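Zinc transport transcriptional regulator (Lactococcus lactis subsp. lactis, PDB 5YHY) probably binds DNA as a zinc-responsive transcription factor of the MarR family, with a winged helix-turn-helix fold and a bound zinc ion. Local coordinates at residues T39-L44 / V102-E107; L44-E49 / A55-K60. The protein carries 1 engineered substitution. One frame throughout, in Å; residues are numbered along the deposited sequence.

Contact 1 (T39-L44 / V102-E107). With ZN (zinc ion), chain B.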
ATOM      1  N   THR A  39     -15.308   4.520  -6.976  1.00 23.22           N
ATOM      2  CA  THR A  39     -16.253   5.564  -7.354  1.00 21.04           C
ATOM      3  C   THR A  39     -17.662   4.973  -7.482  1.00 18.84           C
ATOM      4  O   THR A  39     -18.634   5.556  -7.009  1.00 19.62           O
ATOM      5  CB  THR A  39     -15.850   6.266  -8.665  1.00 24.08           C
ATOM      6  OG1 THR A  39     -14.628   6.984  -8.458  1.00 25.89           O
ATOM      7  CG2 THR A  39     -16.924   7.243  -9.105  1.00 23.23           C
ATOM      8  N   GLN A  40     -17.762   3.811  -8.114  1.00 21.13           N
ATOM      9  CA  GLN A  40     -19.057   3.163  -8.252  1.00 20.22           C
ATOM     10  C   GLN A  40     -19.672   2.848  -6.886  1.00 19.99           C
ATOM     11  O   GLN A  40     -20.854   3.111  -6.663  1.00 18.87           O
ATOM     12  CB  GLN A  40     -18.925   1.901  -9.115  1.00 21.79           C
ATOM     13  CG  GLN A  40     -18.591   2.253 -10.559  1.00 21.90           C
ATOM     14  CD  GLN A  40     -17.942   1.124 -11.331  1.00 27.17           C
ATOM     15  OE1 GLN A  40     -17.954  -0.030 -10.905  1.00 26.59           O
ATOM     16  NE2 GLN A  40     -17.368   1.460 -12.485  1.00 27.07           N
ATOM     17  N   GLU A  41     -18.859   2.315  -5.972  1.00 20.36           N
ATOM     18  CA  GLU A  41     -19.343   1.986  -4.636  1.00 20.79           C
ATOM     19  C   GLU A  41     -19.814   3.245  -3.927  1.00 19.78           C
ATOM     20  O   GLU A  41     -20.810   3.235  -3.208  1.00 19.79           O
ATOM     21  CB  GLU A  41     -18.237   1.328  -3.797  1.00 23.24           C
ATOM     22  CG  GLU A  41     -17.725  -0.001  -4.327  1.00 25.27           C
ATOM     23  CD  GLU A  41     -18.458  -1.196  -3.750  1.00 28.26           C
ATOM     24  OE1 GLU A  41     -19.571  -1.027  -3.216  1.00 28.27           O
ATOM     25  OE2 GLU A  41     -17.911  -2.317  -3.835  1.00 31.06           O
ATOM     26  N   HIS A  42     -19.089   4.341  -4.127  1.00 18.32           N
ATOM     27  CA  HIS A  42     -19.419   5.571  -3.426  1.00 17.04           C
ATOM     28  C   HIS A  42     -20.661   6.255  -3.973  1.00 18.48           C
ATOM     29  O   HIS A  42     -21.396   6.881  -3.221  1.00 18.86           O
ATOM     30  CB  HIS A  42     -18.211   6.498  -3.378  1.00 17.82           C
ATOM     31  CG  HIS A  42     -17.055   5.890  -2.661  1.00 21.93           C
ATOM     32  ND1 HIS A  42     -15.786   6.423  -2.707  1.00 22.49           N
ATOM     33  CD2 HIS A  42     -16.969   4.775  -1.895  1.00 22.54           C
ATOM     34  CE1 HIS A  42     -14.968   5.671  -1.993  1.00 25.46           C
ATOM     35  NE2 HIS A  42     -15.660   4.660  -1.495  1.00 21.25           N
ATOM     36  N   ILE A  43     -20.916   6.100  -5.269  1.00 18.78           N
ATOM     37  CA  ILE A  43     -22.178   6.572  -5.810  1.00 20.40           C
ATOM     38  C   ILE A  43     -23.333   5.823  -5.154  1.00 18.33           C
ATOM     39  O   ILE A  43     -24.325   6.427  -4.753  1.00 18.94           O
ATOM     40  CB  ILE A  43     -22.222   6.431  -7.337  1.00 17.74           C
ATOM     41  CG1 ILE A  43     -21.260   7.458  -7.962  1.00 20.45           C
ATOM     42  CG2 ILE A  43     -23.659   6.633  -7.858  1.00 19.40           C
ATOM     43  CD1 ILE A  43     -21.237   7.432  -9.467  1.00 23.00           C
ATOM     44  N   LEU A  44     -23.188   4.512  -5.004  1.00 20.13           N
ATOM     45  CA  LEU A  44     -24.254   3.732  -4.386  1.00 20.65           C
ATOM     46  C   LEU A  44     -24.506   4.175  -2.947  1.00 18.86           C
ATOM     47  O   LEU A  44     -25.654   4.315  -2.533  1.00 19.84           O
ATOM     48  CB  LEU A  44     -23.961   2.236  -4.451  1.00 21.24           C
ATOM     49  CG  LEU A  44     -23.882   1.617  -5.842  1.00 18.53           C
ATOM     50  CD1 LEU A  44     -23.660   0.128  -5.678  1.00 20.69           C
ATOM     51  CD2 LEU A  44     -25.151   1.870  -6.646  1.00 19.62           C
ATOM     52  N   VAL A 102     -29.289  -2.169  -2.727  1.00 28.35           N
ATOM     53  CA  VAL A 102     -29.486  -1.819  -1.326  1.00 28.23           C
ATOM     54  C   VAL A 102     -28.480  -2.520  -0.401  1.00 26.58           C
ATOM     55  O   VAL A 102     -27.810  -1.862   0.387  1.00 26.84           O
ATOM     56  CB  VAL A 102     -30.944  -2.077  -0.894  1.00 30.69           C
ATOM     57  CG1 VAL A 102     -31.095  -1.923   0.611  1.00 34.18           C
ATOM     58  CG2 VAL A 102     -31.871  -1.124  -1.631  1.00 30.85           C
ATOM     59  N   PRO A 103     -28.356  -3.853  -0.499  1.00 27.60           N
ATOM     60  CA  PRO A 103     -27.384  -4.492   0.399  1.00 30.84           C
ATOM     61  C   PRO A 103     -25.929  -4.178   0.034  1.00 29.39           C
ATOM     62  O   PRO A 103     -25.064  -4.209   0.916  1.00 28.41           O
ATOM     63  CB  PRO A 103     -27.668  -5.988   0.221  1.00 29.72           C
ATOM     64  CG  PRO A 103     -28.303  -6.095  -1.144  1.00 32.04           C
ATOM     65  CD  PRO A 103     -29.130  -4.843  -1.274  1.00 29.35           C
ATOM     66  N   VAL A 104     -25.672  -3.889  -1.241  1.00 25.76           N
ATOM     67  CA  VAL A 104     -24.331  -3.587  -1.726  1.00 27.09           C
ATOM     68  C   VAL A 104     -23.867  -2.288  -1.083  1.00 24.69           C
ATOM     69  O   VAL A 104     -22.753  -2.206  -0.561  1.00 24.12           O
ATOM     70  CB  VAL A 104     -24.298  -3.451  -3.273  1.00 26.11           C
ATOM     71  CG1 VAL A 104     -22.915  -3.024  -3.766  1.00 26.91           C
ATOM     72  CG2 VAL A 104     -24.725  -4.761  -3.938  1.00 27.69           C
ATOM     73  N   ALA A 105     -24.733  -1.281  -1.107  1.00 23.69           N
ATOM     74  CA  ALA A 105     -24.407   0.022  -0.522  1.00 24.15           C
ATOM     75  C   ALA A 105     -24.277  -0.092   0.993  1.00 26.31           C
ATOM     76  O   ALA A 105     -23.396   0.519   1.605  1.00 23.87           O
ATOM     77  CB  ALA A 105     -25.467   1.052  -0.884  1.00 24.16           C
ATOM     78  N   LYS A 106     -25.160  -0.882   1.600  1.00 24.64           N
ATOM     79  CA  LYS A 106     -25.125  -1.061   3.044  1.00 26.46           C
ATOM     80  C   LYS A 106     -23.814  -1.712   3.454  1.00 24.32           C
ATOM     81  O   LYS A 106     -23.200  -1.297   4.440  1.00 25.66           O
ATOM     82  CB  LYS A 106     -26.308  -1.910   3.523  1.00 26.03           C
ATOM     83  CG  LYS A 106     -26.349  -2.097   5.033  1.00 34.29           C
ATOM     84  CD  LYS A 106     -27.400  -3.129   5.429  1.00 39.01           C
ATOM     85  CE  LYS A 106     -27.247  -3.551   6.886  1.00 46.66           C
ATOM     86  NZ  LYS A 106     -28.106  -4.725   7.206  1.00 50.34           N
ATOM     87  N   GLU A 107     -23.381  -2.716   2.692  1.00 22.40           N
ATOM     88  CA  GLU A 107     -22.138  -3.419   2.999  1.00 25.71           C
ATOM     89  C   GLU A 107     -20.948  -2.485   2.896  1.00 25.63           C
ATOM     90  O   GLU A 107     -20.082  -2.477   3.769  1.00 23.97           O
ATOM     91  CB  GLU A 107     -21.912  -4.613   2.075  1.00 28.52           C
ATOM     92  CG  GLU A 107     -20.603  -5.343   2.355  1.00 34.52           C
ATOM     93  CD  GLU A 107     -20.355  -6.525   1.430  1.00 44.10           C
ATOM     94  OE1 GLU A 107     -21.326  -7.045   0.840  1.00 49.03           O
ATOM     95  OE2 GLU A 107     -19.180  -6.935   1.298  1.00 51.31           O
TER
HETATM   96 ZN    ZN B 201     -15.193   3.026  -0.372  1.00 22.57          ZN
HETATM   97  O   HOH W   1     -20.436  -3.208  -1.454  1.00 29.84           O
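Leu44 meets helix 102-123 through both ends of its side chain. CB of Leu44 lies 4.0 Å from CB of Ala105, while CD1 of Leu44 reaches CG1 of Val104 at 3.8 Å, the two branched chains crossing obliquely. CB of Ala105 is also 3.7 Å from the carbonyl O of Leu44. Such a small side chain lets the backbones come close, and the CA atoms of Leu44 and Ala105 are 5.4 Å apart where the short helical segments cross at -105°. In Val104, CG1 stands anti to the backbone N (chi1 175°), which turns this branch to both Leu44 and Glu41. Glu41, bent at chi2 (-92°), comes across Val104 at about a right angle, with OE1 of Glu41 3.9 Å from CG1 of Val104. No direct hydrogen bond joins the two segments; instead one water donates to Glu41 OE1 and to the carbonyl O of Val104. One residue on, His42 binds the zinc ion through NE2 at 2.0 Å, and Glu24, His108 and His112 complete the site. Glu41 and Glu107 are themselves zinc ligands in a structure of this protein. The arrangement belongs to the metal-binding region of this MarR-family regulator, where its winged helix-turn-helix domain meets the long helix 102-123.

Contact 2 (L44-E49 / A55-K60)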
ATOM      1  N   LEU A  44     -23.188   4.512  -5.004  1.00 20.13           N
ATOM      2  CA  LEU A  44     -24.254   3.732  -4.386  1.00 20.65           C
ATOM      3  C   LEU A  44     -24.506   4.175  -2.947  1.00 18.86           C
ATOM      4  O   LEU A  44     -25.654   4.315  -2.533  1.00 19.84           O
ATOM      5  CB  LEU A  44     -23.961   2.236  -4.451  1.00 21.24           C
ATOM      6  CG  LEU A  44     -23.882   1.617  -5.842  1.00 18.53           C
ATOM      7  CD1 LEU A  44     -23.660   0.128  -5.678  1.00 20.69           C
ATOM      8  CD2 LEU A  44     -25.151   1.870  -6.646  1.00 19.62           C
ATOM      9  N   MET A  45     -23.434   4.443  -2.198  1.00 21.15           N
ATOM     10  CA  MET A  45     -23.592   4.963  -0.841  1.00 20.96           C
ATOM     11  C   MET A  45     -24.312   6.294  -0.817  1.00 18.93           C
ATOM     12  O   MET A  45     -25.133   6.548   0.057  1.00 22.57           O
ATOM     13  CB  MET A  45     -22.236   5.110  -0.137  1.00 19.55           C
ATOM     14  CG  MET A  45     -21.662   3.803   0.349  1.00 20.82           C
ATOM     15  SD  MET A  45     -20.079   3.993   1.207  1.00 23.27           S
ATOM     16  CE  MET A  45     -20.509   5.137   2.505  1.00 25.17           C
ATOM     17  N   LEU A  46     -23.986   7.164  -1.768  1.00 18.23           N
ATOM     18  CA  LEU A  46     -24.625   8.460  -1.834  1.00 18.87           C
ATOM     19  C   LEU A  46     -26.127   8.306  -2.129  1.00 20.58           C
ATOM     20  O   LEU A  46     -26.964   8.945  -1.493  1.00 22.68           O
ATOM     21  CB  LEU A  46     -23.930   9.334  -2.885  1.00 19.56           C
ATOM     22  CG  LEU A  46     -24.514  10.723  -3.084  1.00 23.46           C
ATOM     23  CD1 LEU A  46     -24.557  11.494  -1.771  1.00 31.53           C
ATOM     24  CD2 LEU A  46     -23.719  11.493  -4.142  1.00 24.82           C
ATOM     25  N   LEU A  47     -26.460   7.435  -3.077  1.00 19.93           N
ATOM     26  CA  LEU A  47     -27.853   7.261  -3.486  1.00 20.20           C
ATOM     27  C   LEU A  47     -28.695   6.590  -2.402  1.00 23.97           C
ATOM     28  O   LEU A  47     -29.910   6.796  -2.344  1.00 25.14           O
ATOM     29  CB  LEU A  47     -27.943   6.488  -4.804  1.00 20.27           C
ATOM     30  CG  LEU A  47     -27.286   7.199  -5.987  1.00 22.26           C
ATOM     31  CD1 LEU A  47     -27.524   6.371  -7.247  1.00 23.52           C
ATOM     32  CD2 LEU A  47     -27.831   8.613  -6.154  1.00 22.44           C
ATOM     33  N   ALA A  48     -28.053   5.799  -1.546  1.00 25.65           N
ATOM     34  CA  ALA A  48     -28.743   5.186  -0.409  1.00 27.57           C
ATOM     35  C   ALA A  48     -29.241   6.272   0.539  1.00 27.84           C
ATOM     36  O   ALA A  48     -30.245   6.108   1.233  1.00 32.71           O
ATOM     37  CB  ALA A  48     -27.809   4.227   0.325  1.00 27.36           C
ATOM     38  N   GLU A  49     -28.521   7.384   0.553  1.00 25.01           N
ATOM     39  CA  GLU A  49     -28.810   8.513   1.421  1.00 28.28           C
ATOM     40  C   GLU A  49     -29.795   9.482   0.769  1.00 33.01           C
ATOM     41  O   GLU A  49     -30.697   9.999   1.426  1.00 33.27           O
ATOM     42  CB  GLU A  49     -27.493   9.220   1.750  1.00 33.72           C
ATOM     43  CG  GLU A  49     -27.606  10.462   2.594  1.00 40.43           C
ATOM     44  CD  GLU A  49     -26.244  11.092   2.827  1.00 46.53           C
ATOM     45  OE1 GLU A  49     -25.795  11.880   1.965  1.00 45.50           O
ATOM     46  OE2 GLU A  49     -25.613  10.781   3.858  1.00 49.60           O
ATOM     47  N   ALA A  55     -25.082  16.194 -11.339  1.00 20.54           N
ATOM     48  CA  ALA A  55     -24.383  17.347 -10.764  1.00 24.83           C
ATOM     49  C   ALA A  55     -24.133  17.172  -9.276  1.00 21.80           C
ATOM     50  O   ALA A  55     -23.035  17.443  -8.792  1.00 22.53           O
ATOM     51  CB  ALA A  55     -25.163  18.634 -11.020  1.00 25.99           C
ATOM     52  N   LYS A  56     -25.149  16.698  -8.560  1.00 23.34           N
ATOM     53  CA  LYS A  56     -25.044  16.486  -7.126  1.00 23.30           C
ATOM     54  C   LYS A  56     -24.004  15.411  -6.804  1.00 21.73           C
ATOM     55  O   LYS A  56     -23.240  15.532  -5.841  1.00 21.52           O
ATOM     56  CB  LYS A  56     -26.412  16.110  -6.551  1.00 24.64           C
ATOM     57  CG  LYS A  56     -26.406  15.739  -5.081  1.00 30.33           C
ATOM     58  CD  LYS A  56     -25.975  16.908  -4.209  1.00 33.41           C
ATOM     59  CE  LYS A  56     -26.868  18.118  -4.405  1.00 37.03           C
ATOM     60  NZ  LYS A  56     -26.567  19.178  -3.399  1.00 42.20           N
ATOM     61  N   ILE A  57     -23.963  14.363  -7.623  1.00 19.61           N
ATOM     62  CA  ILE A  57     -22.975  13.314  -7.424  1.00 19.45           C
ATOM     63  C   ILE A  57     -21.549  13.852  -7.579  1.00 19.74           C
ATOM     64  O   ILE A  57     -20.670  13.556  -6.766  1.00 19.35           O
ATOM     65  CB  ILE A  57     -23.204  12.126  -8.373  1.00 21.86           C
ATOM     66  CG1 ILE A  57     -24.552  11.462  -8.073  1.00 20.65           C
ATOM     67  CG2 ILE A  57     -22.084  11.111  -8.219  1.00 19.49           C
ATOM     68  CD1 ILE A  57     -24.984  10.444  -9.139  1.00 20.91           C
ATOM     69  N   ALA A  58     -21.320  14.637  -8.633  1.00 19.79           N
ATOM     70  CA  ALA A  58     -20.007  15.228  -8.874  1.00 19.98           C
ATOM     71  C   ALA A  58     -19.611  16.143  -7.724  1.00 19.54           C
ATOM     72  O   ALA A  58     -18.457  16.153  -7.296  1.00 20.25           O
ATOM     73  CB  ALA A  58     -19.992  16.009 -10.201  1.00 18.60           C
ATOM     74  N   GLU A  59     -20.580  16.907  -7.235  1.00 19.88           N
ATOM     75  CA  GLU A  59     -20.339  17.836  -6.140  1.00 20.55           C
ATOM     76  C   GLU A  59     -19.936  17.073  -4.878  1.00 24.14           C
ATOM     77  O   GLU A  59     -18.938  17.399  -4.226  1.00 24.86           O
ATOM     78  CB  GLU A  59     -21.606  18.653  -5.877  1.00 22.91           C
ATOM     79  CG  GLU A  59     -21.518  19.597  -4.685  1.00 28.89           C
ATOM     80  CD  GLU A  59     -22.883  20.101  -4.254  1.00 36.15           C
ATOM     81  OE1 GLU A  59     -23.719  19.268  -3.846  1.00 39.77           O
ATOM     82  OE2 GLU A  59     -23.129  21.322  -4.331  1.00 41.81           O
ATOM     83  N   LYS A  60     -20.725  16.063  -4.533  1.00 22.02           N
ATOM     84  CA  LYS A  60     -20.552  15.348  -3.269  1.00 22.88           C
ATOM     85  C   LYS A  60     -19.277  14.522  -3.235  1.00 23.76           C
ATOM     86  O   LYS A  60     -18.597  14.451  -2.209  1.00 26.25           O
ATOM     87  CB  LYS A  60     -21.748  14.425  -3.016  1.00 24.83           C
ATOM     88  CG  LYS A  60     -23.008  15.132  -2.552  1.00 32.13           C
ATOM     89  CD  LYS A  60     -22.971  15.371  -1.051  1.00 39.09           C
ATOM     90  CE  LYS A  60     -24.373  15.572  -0.488  1.00 45.79           C
ATOM     91  NZ  LYS A  60     -24.348  15.796   0.991  1.00 52.00           N
TER
HETATM   92  O   HOH W   2     -23.118  12.992   1.959  1.00 53.21           O
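Within the winged helix-turn-helix domain, helices 38-49 and 54-61 follow each other across a short turn, and Leu46 carries most of the packing between them. Its CG is anti to the backbone N (chi1 179°), which swings the isopropyl end over to helix 54-61. There CD2 of Leu46 settles 3.8 Å from CA of Ile57 and 3.7 Å from CB of Lys60. The other methyl, CD1 of Leu46, lies 4.0 Å from CG of Lys60, so both branches press on the aliphatic base of the lysine, whose chain crosses the leucine at about a right angle. Lys60 then bends at chi2 (-83°) and turns its ammonium group to the side of Glu49. OE1 of Glu49 and NZ of Lys60 stay 4.3 Å apart, too far for a salt bridge, but a water donates to the carboxylate and accepts from the ammonium group. Lys56 instead forms a salt bridge within its own helix, NZ of Lys56 to OE1 of Glu59 at 2.9 Å. Ile57 also touches Val68 and Leu72 of helix 65-77, extending the apolar layer. A buried leucine, with a charged pair and a water at its edge, thus joins consecutive helices of a winged helix-turn-helix domain.

Overall arrangement
Helix 38-49 serves both contacts, whose centres are about 10 Å apart. Leu44 is common to the two segments on this helix, but its side chain packs on helix 102-123, whereas Leu46 faces helix 54-61. The contacts also touch directly: CG1 of Ile43 is 3.8 Å from CG2 of Ile57, and CB of Ala105 is 4.1 Å from CB of Ala48. Contact 1 includes the zinc ligand His42; in contact 2, the Leu46 side chain lies about 11 Å from the zinc ion at their nearest atoms. Helix 38-49 carries both His42 and Leu46, and His42 touches Leu61 of helix 54-61, a route by which zinc binding could be felt in the DNA-binding domain.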